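Local coordinates for protein putative transcriptional regulator (MarR/EmrR family) (Acinetobacter sp. ADP1, PDB 3NRV) that probably binds DNA as a dimeric transcription factor of the MarR/EmrR family and regulates transcription, at residues C[38-41]-C[42-46]; C[119-122]-C[123-126]; C[131-134]-C[135-139]. All coordinates share one frame; numbering follows the deposited sequence.

Contact 1. Residues C[38-41]-C[42-46]; sequences IGMT and EWRII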
ATOM      1  N   ILE C  38      -0.899  15.909  -5.257  1.00 26.85           N
ATOM      2  CA  ILE C  38      -1.068  14.579  -5.860  1.00 30.63           C
ATOM      3  C   ILE C  38      -1.388  13.574  -4.759  1.00 26.74           C
ATOM      4  O   ILE C  38      -1.070  13.810  -3.603  1.00 29.31           O
ATOM      5  CB  ILE C  38       0.221  14.123  -6.586  1.00 34.09           C
ATOM      6  CG1 ILE C  38       1.414  14.198  -5.626  1.00 30.29           C
ATOM      7  CG2 ILE C  38       0.488  14.995  -7.793  1.00 32.20           C
ATOM      8  CD1 ILE C  38       2.671  13.522  -6.142  1.00 31.42           C
ATOM      9  N   GLY C  39      -2.019  12.463  -5.105  1.00 26.13           N
ATOM     10  CA  GLY C  39      -2.286  11.418  -4.126  1.00 27.59           C
ATOM     11  C   GLY C  39      -1.074  10.534  -3.876  1.00 27.25           C
ATOM     12  O   GLY C  39      -0.060  10.628  -4.582  1.00 26.09           O
HETATM   13  N   MSE C  40      -1.171   9.672  -2.866  1.00 25.41           N
HETATM   14  CA  MSE C  40      -0.080   8.766  -2.502  1.00 25.11           C
HETATM   15  C   MSE C  40       0.233   7.808  -3.656  1.00 22.91           C
HETATM   16  O   MSE C  40       1.389   7.511  -3.963  1.00 24.58           O
HETATM   17  CB  MSE C  40      -0.482   7.976  -1.231  1.00 26.08           C
HETATM   18  CG  MSE C  40       0.420   6.754  -0.897  1.00 32.72           C
HETATM   19 SE   MSE C  40       2.254   7.478  -0.678  0.80 43.46          SE
HETATM   20  CE  MSE C  40       3.043   6.093   0.446  1.00 36.60           C
ATOM     21  N   THR C  41      -0.806   7.314  -4.310  1.00 23.92           N
ATOM     22  CA  THR C  41      -0.586   6.362  -5.394  1.00 25.44           C
ATOM     23  C   THR C  41       0.073   7.021  -6.607  1.00 25.61           C
ATOM     24  O   THR C  41       0.960   6.443  -7.241  1.00 24.64           O
ATOM     25  CB  THR C  41      -1.877   5.620  -5.766  1.00 28.56           C
ATOM     26  OG1 THR C  41      -2.293   4.841  -4.634  1.00 27.43           O
ATOM     27  CG2 THR C  41      -1.637   4.700  -6.965  1.00 26.31           C
ATOM     28  N   GLU C  42      -0.338   8.243  -6.919  1.00 25.29           N
ATOM     29  CA  GLU C  42       0.385   9.031  -7.922  1.00 22.91           C
ATOM     30  C   GLU C  42       1.870   9.149  -7.578  1.00 21.82           C
ATOM     31  O   GLU C  42       2.737   8.930  -8.441  1.00 25.37           O
ATOM     32  CB  GLU C  42      -0.265  10.415  -8.076  1.00 22.69           C
ATOM     33  CG  GLU C  42      -1.612  10.289  -8.792  1.00 26.20           C
ATOM     34  CD  GLU C  42      -2.403  11.582  -8.854  1.00 33.90           C
ATOM     35  OE1 GLU C  42      -2.421  12.337  -7.871  1.00 34.03           O
ATOM     36  OE2 GLU C  42      -3.020  11.833  -9.899  1.00 39.70           O
ATOM     37  N   TRP C  43       2.160   9.512  -6.330  1.00 22.17           N
ATOM     38  CA  TRP C  43       3.550   9.621  -5.860  1.00 24.03           C
ATOM     39  C   TRP C  43       4.317   8.289  -6.003  1.00 24.99           C
ATOM     40  O   TRP C  43       5.447   8.266  -6.469  1.00 22.75           O
ATOM     41  CB  TRP C  43       3.633  10.132  -4.399  1.00 25.42           C
ATOM     42  CG  TRP C  43       4.999   9.908  -3.865  1.00 22.82           C
ATOM     43  CD1 TRP C  43       5.388   9.006  -2.915  1.00 27.07           C
ATOM     44  CD2 TRP C  43       6.198  10.525  -4.352  1.00 24.27           C
ATOM     45  NE1 TRP C  43       6.761   9.053  -2.758  1.00 25.48           N
ATOM     46  CE2 TRP C  43       7.276   9.968  -3.626  1.00 26.13           C
ATOM     47  CE3 TRP C  43       6.456  11.501  -5.315  1.00 28.31           C
ATOM     48  CZ2 TRP C  43       8.592  10.371  -3.836  1.00 28.84           C
ATOM     49  CZ3 TRP C  43       7.767  11.895  -5.518  1.00 30.84           C
ATOM     50  CH2 TRP C  43       8.814  11.329  -4.783  1.00 24.93           C
ATOM     51  N   ARG C  44       3.706   7.178  -5.598  1.00 20.13           N
ATOM     52  CA  ARG C  44       4.379   5.883  -5.705  1.00 25.95           C
ATOM     53  C   ARG C  44       4.801   5.600  -7.149  1.00 25.13           C
ATOM     54  O   ARG C  44       5.897   5.110  -7.422  1.00 22.45           O
ATOM     55  CB  ARG C  44       3.481   4.746  -5.165  1.00 22.65           C
ATOM     56  CG  ARG C  44       3.148   4.877  -3.652  1.00 26.41           C
ATOM     57  CD  ARG C  44       2.243   3.727  -3.168  1.00 23.38           C
ATOM     58  NE  ARG C  44       2.964   2.447  -3.225  1.00 28.44           N
ATOM     59  CZ  ARG C  44       2.389   1.242  -3.266  1.00 28.70           C
ATOM     60  NH1 ARG C  44       1.072   1.134  -3.278  1.00 26.83           N
ATOM     61  NH2 ARG C  44       3.145   0.141  -3.302  1.00 26.02           N
ATOM     62  N   ILE C  45       3.926   5.924  -8.087  1.00 18.98           N
ATOM     63  CA  ILE C  45       4.236   5.669  -9.482  1.00 20.96           C
ATOM     64  C   ILE C  45       5.317   6.614 -10.026  1.00 22.88           C
ATOM     65  O   ILE C  45       6.237   6.183 -10.710  1.00 21.41           O
ATOM     66  CB  ILE C  45       2.968   5.738 -10.337  1.00 21.41           C
ATOM     67  CG1 ILE C  45       2.127   4.491 -10.039  1.00 25.54           C
ATOM     68  CG2 ILE C  45       3.335   5.792 -11.803  1.00 24.03           C
ATOM     69  CD1 ILE C  45       0.724   4.529 -10.620  1.00 28.89           C
ATOM     70  N   ILE C  46       5.190   7.901  -9.718  1.00 21.82           N
ATOM     71  CA  ILE C  46       6.203   8.879 -10.109  1.00 23.23           C
ATOM     72  C   ILE C  46       7.578   8.435  -9.614  1.00 24.31           C
ATOM     73  O   ILE C  46       8.578   8.491 -10.346  1.00 21.87           O
ATOM     74  CB  ILE C  46       5.816  10.291  -9.575  1.00 25.49           C
ATOM     75  CG1 ILE C  46       4.729  10.879 -10.478  1.00 22.82           C
ATOM     76  CG2 ILE C  46       7.017  11.226  -9.532  1.00 24.41           C
ATOM     77  CD1 ILE C  46       3.934  11.922  -9.803  1.00 30.64           C
TER
HETATM   78  O   HOH W   1      -1.174   3.113  -2.983  1.00 30.76           O
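The carboxylate of E42 folds back onto the backbone of G39, the N-cap of helix 40-51, in the helix-turn-helix domain of this MarR-type protein. G39 N donates to E42 OE1 at 2.8 Å, nearly straight at 164°. OE1 accepts with its anti lone pair, away from OE2. This N3 side chain to N-cap N-H bond is one half of a capping box; glycine has no side chain to return the other. E42 CG stands anti to its carbonyl carbon (chi1 -72°), turning the chain back toward the helix start. E42 OE1 also lies 3.3 Å from I38 CA. The other oxygen, OE2, forms a salt bridge with K81.

G39 O takes W43 N and opens the regular helical bonding. I38 reaches forward from the loop, and its CD1 rests 3.9 Å from W43 CB and near I46 CD1. The selenium of M40 sits at the edge of the W43 indole, 4.1 Å from CD1, a Met-aromatic contact made with selenomethionine. Y32 stacks on W43, and L107 of helix 102-122 covers I38 and I46.

On another side the second subunit approaches: T41 OG1 bonds to its D62 O, and R44 NH1 to its N22 OD1. R44 NH2 holds L64 O of the same chain. Water 1 bridges the two side chains, donating to T41 OG1 at 2.6 Å and accepting from R44 NH1 at 3.0 Å.

Contact 2. Residues C[119-122]-C[123-126]; sequences EKQL and LEEF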
ATOM      1  N   GLU C 119      10.449   8.956   5.524  1.00 26.85           N
ATOM      2  CA  GLU C 119      11.053   7.638   5.722  1.00 26.95           C
ATOM      3  C   GLU C 119      11.982   7.698   6.930  1.00 27.80           C
ATOM      4  O   GLU C 119      11.996   6.795   7.772  1.00 27.87           O
ATOM      5  CB  GLU C 119      11.828   7.219   4.457  1.00 23.83           C
ATOM      6  CG  GLU C 119      12.838   6.090   4.632  1.00 29.13           C
ATOM      7  CD  GLU C 119      12.199   4.699   4.599  1.00 31.98           C
ATOM      8  OE1 GLU C 119      10.956   4.600   4.436  1.00 28.19           O
ATOM      9  OE2 GLU C 119      12.944   3.700   4.751  1.00 31.53           O
ATOM     10  N   LYS C 120      12.760   8.767   6.999  1.00 26.37           N
ATOM     11  CA  LYS C 120      13.607   9.018   8.159  1.00 33.56           C
ATOM     12  C   LYS C 120      12.769   9.039   9.433  1.00 31.58           C
ATOM     13  O   LYS C 120      13.123   8.422  10.425  1.00 30.83           O
ATOM     14  CB  LYS C 120      14.359  10.332   7.991  1.00 37.04           C
ATOM     15  CG  LYS C 120      15.348  10.630   9.110  1.00 45.03           C
ATOM     16  CD  LYS C 120      16.029  11.970   8.880  1.00 56.33           C
ATOM     17  CE  LYS C 120      16.851  12.397  10.095  1.00 68.22           C
ATOM     18  NZ  LYS C 120      17.303  13.811   9.960  1.00 68.17           N
ATOM     19  N   GLN C 121      11.627   9.722   9.390  1.00 28.53           N
ATOM     20  CA  GLN C 121      10.753   9.779  10.555  1.00 29.18           C
ATOM     21  C   GLN C 121      10.239   8.395  10.954  1.00 32.33           C
ATOM     22  O   GLN C 121      10.273   8.028  12.132  1.00 31.25           O
ATOM     23  CB  GLN C 121       9.592  10.762  10.315  1.00 32.79           C
ATOM     24  CG  GLN C 121       8.654  10.867  11.499  1.00 37.20           C
ATOM     25  CD  GLN C 121       7.557  11.894  11.294  1.00 44.90           C
ATOM     26  OE1 GLN C 121       7.233  12.255  10.161  1.00 41.40           O
ATOM     27  NE2 GLN C 121       6.969  12.361  12.395  1.00 40.07           N
ATOM     28  N   LEU C 122       9.784   7.613   9.974  1.00 30.60           N
ATOM     29  CA  LEU C 122       9.263   6.267  10.226  1.00 25.41           C
ATOM     30  C   LEU C 122      10.268   5.383  10.986  1.00 28.06           C
ATOM     31  O   LEU C 122       9.892   4.579  11.854  1.00 25.52           O
ATOM     32  CB  LEU C 122       8.911   5.587   8.893  1.00 24.73           C
ATOM     33  CG  LEU C 122       8.354   4.155   8.951  1.00 28.12           C
ATOM     34  CD1 LEU C 122       7.011   4.088   9.700  1.00 28.01           C
ATOM     35  CD2 LEU C 122       8.209   3.583   7.526  1.00 26.01           C
ATOM     36  N   LEU C 123      11.546   5.519  10.641  1.00 24.55           N
ATOM     37  CA  LEU C 123      12.600   4.689  11.238  1.00 25.91           C
ATOM     38  C   LEU C 123      13.385   5.391  12.362  1.00 29.91           C
ATOM     39  O   LEU C 123      14.414   4.886  12.798  1.00 30.85           O
ATOM     40  CB  LEU C 123      13.585   4.230  10.145  1.00 27.74           C
ATOM     41  CG  LEU C 123      12.935   3.481   8.967  1.00 31.33           C
ATOM     42  CD1 LEU C 123      13.982   3.072   7.917  1.00 30.37           C
ATOM     43  CD2 LEU C 123      12.203   2.252   9.472  1.00 24.50           C
ATOM     44  N   GLU C 124      12.904   6.555  12.805  1.00 29.22           N
ATOM     45  CA  GLU C 124      13.566   7.371  13.842  1.00 34.55           C
ATOM     46  C   GLU C 124      14.046   6.600  15.062  1.00 35.94           C
ATOM     47  O   GLU C 124      15.108   6.890  15.606  1.00 38.36           O
ATOM     48  CB  GLU C 124      12.599   8.434  14.363  1.00 38.91           C
ATOM     49  CG  GLU C 124      12.622   9.697  13.612  1.00 50.93           C
ATOM     50  CD  GLU C 124      11.642  10.692  14.171  1.00 45.85           C
ATOM     51  OE1 GLU C 124      10.729  10.284  14.931  1.00 45.58           O
ATOM     52  OE2 GLU C 124      11.787  11.879  13.833  1.00 58.95           O
ATOM     53  N   GLU C 125      13.230   5.660  15.517  1.00 32.70           N
ATOM     54  CA  GLU C 125      13.536   4.881  16.710  1.00 41.72           C
ATOM     55  C   GLU C 125      14.267   3.565  16.432  1.00 40.93           C
ATOM     56  O   GLU C 125      14.400   2.740  17.332  1.00 37.08           O
ATOM     57  CB  GLU C 125      12.250   4.569  17.485  1.00 30.29           C
ATOM     58  CG  GLU C 125      11.271   5.734  17.568  1.00 35.67           C
ATOM     59  CD  GLU C 125      11.820   6.910  18.353  1.00 45.55           C
ATOM     60  OE1 GLU C 125      12.844   6.738  19.049  1.00 48.70           O
ATOM     61  OE2 GLU C 125      11.232   8.012  18.272  1.00 49.98           O
ATOM     62  N   PHE C 126      14.724   3.352  15.203  1.00 31.84           N
ATOM     63  CA  PHE C 126      15.397   2.097  14.877  1.00 33.84           C
ATOM     64  C   PHE C 126      16.902   2.266  15.006  1.00 32.18           C
ATOM     65  O   PHE C 126      17.455   3.242  14.517  1.00 32.67           O
ATOM     66  CB  PHE C 126      15.098   1.668  13.433  1.00 32.06           C
ATOM     67  CG  PHE C 126      13.769   0.960  13.246  1.00 33.48           C
ATOM     68  CD1 PHE C 126      12.571   1.594  13.535  1.00 29.57           C
ATOM     69  CD2 PHE C 126      13.732  -0.328  12.729  1.00 30.37           C
ATOM     70  CE1 PHE C 126      11.357   0.939  13.338  1.00 28.28           C
ATOM     71  CE2 PHE C 126      12.522  -0.992  12.533  1.00 33.45           C
ATOM     72  CZ  PHE C 126      11.337  -0.360  12.838  1.00 31.00           C
TER
HETATM   73  O   HOH W   2       7.833  11.987  15.202  1.00 51.31           O
HETATM   74  O   HOH W   3      10.754   4.370  14.539  1.00 26.08           O
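L123 packs back against E119 and L122 where helix 102-122 ends. L123 is the first residue to leave helical backbone angles, and a type I beta turn runs from L123 to F126. L123 N still bonds to E119 O at 3.2 Å, with a weak second bond to K120 O. E124 N lies 3.0 Å from K120 O, but the angle is too poor for an i to i+4 bond. It bonds to Q121 O instead at 3.1 Å, from 68° above the carbonyl plane.

The tight side is built round the L123 side chain. L123 CG lies anti to its carbonyl carbon (chi1 -56°), which lets CD1 reach back to E119 and CD2 lie on the F126 ring. CD1 meets a polar neighbour, E119 OE2, at 3.4 Å. CD2 is centred over one face of the F126 ring, 4.0 Å above its plane, a CH-pi approach. It also lies 4.3 Å from L122 CG. Water 3 spans the turn from L122 O to E125 N, in plane at the edge of the same ring. Further out, F126 packs on K131 and L134 of helix 128-146.

The other side is looser and wetter. Q121 and E124 run side by side in the same direction, with Q121 CG 4.0 Å from E124 CD. Their amide and carboxylate planes are 57° apart. Water 2 accepts from Q121 NE2 and gives a weak bond to E124 OE1.

The second subunit uses the charged ends: its A13 N and T14 OG1 bond to the E119 carboxylate, and its K144 forms salt bridges with E124 and E125. Basic or donor groups of the second subunit thus face the acids here, and K144 would probably offset some charge of E124 and E125.

Contact 3. Residues C[131-134]-C[135-139]; sequences KDQL and FILLK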
ATOM      1  N   LYS C 131      17.110  -1.691  11.462  1.00 28.07           N
ATOM      2  CA  LYS C 131      16.785  -1.380  10.073  1.00 30.41           C
ATOM      3  C   LYS C 131      17.223  -2.519   9.165  1.00 31.88           C
ATOM      4  O   LYS C 131      16.443  -2.973   8.324  1.00 25.23           O
ATOM      5  CB  LYS C 131      17.426  -0.070   9.617  1.00 26.47           C
ATOM      6  CG  LYS C 131      16.976   1.158  10.387  1.00 36.39           C
ATOM      7  CD  LYS C 131      17.718   2.395   9.860  1.00 40.04           C
ATOM      8  CE  LYS C 131      17.755   3.522  10.873  1.00 47.82           C
ATOM      9  NZ  LYS C 131      18.535   4.686  10.366  1.00 46.04           N
ATOM     10  N   ASP C 132      18.470  -2.985   9.316  1.00 29.73           N
ATOM     11  CA  ASP C 132      18.935  -4.106   8.471  1.00 27.06           C
ATOM     12  C   ASP C 132      18.060  -5.349   8.651  1.00 27.70           C
ATOM     13  O   ASP C 132      17.665  -6.007   7.674  1.00 27.36           O
ATOM     14  CB  ASP C 132      20.403  -4.468   8.755  1.00 29.29           C
ATOM     15  CG  ASP C 132      21.384  -3.454   8.173  1.00 39.63           C
ATOM     16  OD1 ASP C 132      21.000  -2.659   7.289  1.00 40.73           O
ATOM     17  OD2 ASP C 132      22.554  -3.453   8.607  1.00 44.35           O
ATOM     18  N   GLN C 133      17.763  -5.668   9.906  1.00 26.82           N
ATOM     19  CA  GLN C 133      16.902  -6.798  10.214  1.00 27.47           C
ATOM     20  C   GLN C 133      15.518  -6.644   9.558  1.00 26.31           C
ATOM     21  O   GLN C 133      14.948  -7.617   9.063  1.00 25.57           O
ATOM     22  CB  GLN C 133      16.741  -6.935  11.725  1.00 34.59           C
ATOM     23  CG  GLN C 133      15.814  -8.052  12.159  1.00 34.84           C
ATOM     24  CD  GLN C 133      16.368  -9.427  11.870  1.00 41.46           C
ATOM     25  OE1 GLN C 133      16.308  -9.916  10.738  1.00 46.28           O
ATOM     26  NE2 GLN C 133      16.898 -10.072  12.898  1.00 39.69           N
ATOM     27  N   LEU C 134      14.985  -5.423   9.571  1.00 26.43           N
ATOM     28  CA  LEU C 134      13.673  -5.151   8.967  1.00 25.66           C
ATOM     29  C   LEU C 134      13.660  -5.487   7.469  1.00 24.45           C
ATOM     30  O   LEU C 134      12.782  -6.215   6.997  1.00 26.46           O
ATOM     31  CB  LEU C 134      13.268  -3.681   9.178  1.00 24.23           C
ATOM     32  CG  LEU C 134      11.918  -3.291   8.553  1.00 21.55           C
ATOM     33  CD1 LEU C 134      10.769  -4.136   9.160  1.00 23.43           C
ATOM     34  CD2 LEU C 134      11.657  -1.795   8.712  1.00 26.57           C
ATOM     35  N   PHE C 135      14.628  -4.955   6.716  1.00 23.91           N
ATOM     36  CA  PHE C 135      14.678  -5.222   5.273  1.00 23.53           C
ATOM     37  C   PHE C 135      14.823  -6.704   4.950  1.00 26.61           C
ATOM     38  O   PHE C 135      14.241  -7.213   3.994  1.00 26.54           O
ATOM     39  CB  PHE C 135      15.757  -4.380   4.577  1.00 28.38           C
ATOM     40  CG  PHE C 135      15.442  -2.908   4.560  1.00 30.27           C
ATOM     41  CD1 PHE C 135      14.408  -2.423   3.762  1.00 30.95           C
ATOM     42  CD2 PHE C 135      16.145  -2.017   5.360  1.00 29.87           C
ATOM     43  CE1 PHE C 135      14.092  -1.077   3.746  1.00 32.28           C
ATOM     44  CE2 PHE C 135      15.840  -0.659   5.356  1.00 31.80           C
ATOM     45  CZ  PHE C 135      14.813  -0.181   4.549  1.00 30.72           C
ATOM     46  N   ILE C 136      15.591  -7.408   5.762  1.00 23.03           N
ATOM     47  CA  ILE C 136      15.769  -8.832   5.551  1.00 24.88           C
ATOM     48  C   ILE C 136      14.465  -9.604   5.779  1.00 26.05           C
ATOM     49  O   ILE C 136      14.077 -10.445   4.965  1.00 25.28           O
ATOM     50  CB  ILE C 136      16.905  -9.387   6.457  1.00 26.04           C
ATOM     51  CG1 ILE C 136      18.260  -8.910   5.913  1.00 26.96           C
ATOM     52  CG2 ILE C 136      16.843 -10.918   6.518  1.00 25.87           C
ATOM     53  CD1 ILE C 136      19.392  -8.939   6.953  1.00 30.61           C
ATOM     54  N   LEU C 137      13.780  -9.308   6.875  1.00 26.11           N
ATOM     55  CA  LEU C 137      12.533 -10.016   7.177  1.00 25.25           C
ATOM     56  C   LEU C 137      11.425  -9.703   6.160  1.00 25.16           C
ATOM     57  O   LEU C 137      10.688 -10.593   5.768  1.00 27.36           O
ATOM     58  CB  LEU C 137      12.055  -9.726   8.603  1.00 26.84           C
ATOM     59  CG  LEU C 137      13.011 -10.234   9.695  1.00 35.58           C
ATOM     60  CD1 LEU C 137      12.508  -9.838  11.092  1.00 34.55           C
ATOM     61  CD2 LEU C 137      13.181 -11.733   9.597  1.00 31.08           C
ATOM     62  N   LEU C 138      11.321  -8.456   5.717  1.00 24.01           N
ATOM     63  CA  LEU C 138      10.330  -8.121   4.687  1.00 24.18           C
ATOM     64  C   LEU C 138      10.618  -8.876   3.388  1.00 27.69           C
ATOM     65  O   LEU C 138       9.712  -9.346   2.702  1.00 26.40           O
ATOM     66  CB  LEU C 138      10.278  -6.614   4.428  1.00 22.59           C
ATOM     67  CG  LEU C 138       9.876  -5.748   5.640  1.00 28.82           C
ATOM     68  CD1 LEU C 138       9.884  -4.260   5.304  1.00 24.34           C
ATOM     69  CD2 LEU C 138       8.526  -6.172   6.196  1.00 30.35           C
ATOM     70  N   LYS C 139      11.892  -8.997   3.054  1.00 27.00           N
ATOM     71  CA  LYS C 139      12.252  -9.704   1.837  1.00 28.58           C
ATOM     72  C   LYS C 139      11.947 -11.199   1.967  1.00 28.13           C
ATOM     73  O   LYS C 139      11.438 -11.824   1.027  1.00 28.36           O
ATOM     74  CB  LYS C 139      13.715  -9.450   1.474  1.00 30.37           C
ATOM     75  CG  LYS C 139      14.124 -10.148   0.190  1.00 37.51           C
ATOM     76  CD  LYS C 139      15.500  -9.680  -0.270  1.00 44.56           C
ATOM     77  CE  LYS C 139      15.432  -8.342  -0.993  1.00 52.59           C
ATOM     78  NZ  LYS C 139      14.630  -8.443  -2.242  1.00 54.21           N
TER
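L134 and L138 meet one helical turn apart, their side chains set at an angle to each other. L134 CG and L138 CD1 are 4.0 Å apart. The two leucines start differently: L134 CG is anti to its backbone N (chi1 179°), whereas L138 CG is anti to its carbonyl carbon (chi1 -61°). The first chain thus leans forward along the helix and the second leans back, and they close on each other. L138 CG also comes to 3.2 Å from L134 O, the carbonyl that accepts the L138 N hydrogen bond.

Q133 and L137 repeat this on another flank. The Q133 chain bends at chi2 (68°), which brings its amide oxygen over the leucine branch, with OE1 3.5 Å from L137 CG. Here an amide group rests against an apolar one without a bond between them.

F135 points back toward the preceding turn. Its CD2 lies 3.1 Å from K131 O, which also takes the F135 N bond at 3.1 Å. On the more exposed side I136 CG1 lies against D132 O at 3.4 Å.

The second subunit packs on one side: its L141 on L134 and its F126 on L137. Its R11 forms a salt bridge with D132. Unbroken i to i+4 bonding, with L134 and L137 packed on the second subunit, is consistent with the C-terminal dimerisation helix of the MarR family.

How the contacts relate
Along the chain the three contacts come in series, so none nests in or crosses another. Each is local and closes no large loop. Contact 1 starts helix 40-51 within the helix-turn-helix region. Contact 2 ends helix 102-122 and begins the turn after it. Contact 3 lies within helix 128-146. Contacts 2 and 3 touch: L123 CD2 is 4.2 Å from L134 CD2, joining the turn to the last helix. Contact 1 stands apart, its centre about 21 Å from that of contact 2 and 24 Å from that of contact 3. Helix 102-122 links the regions, packing on contact 1 and ending in contact 2. All three contacts touch the second subunit.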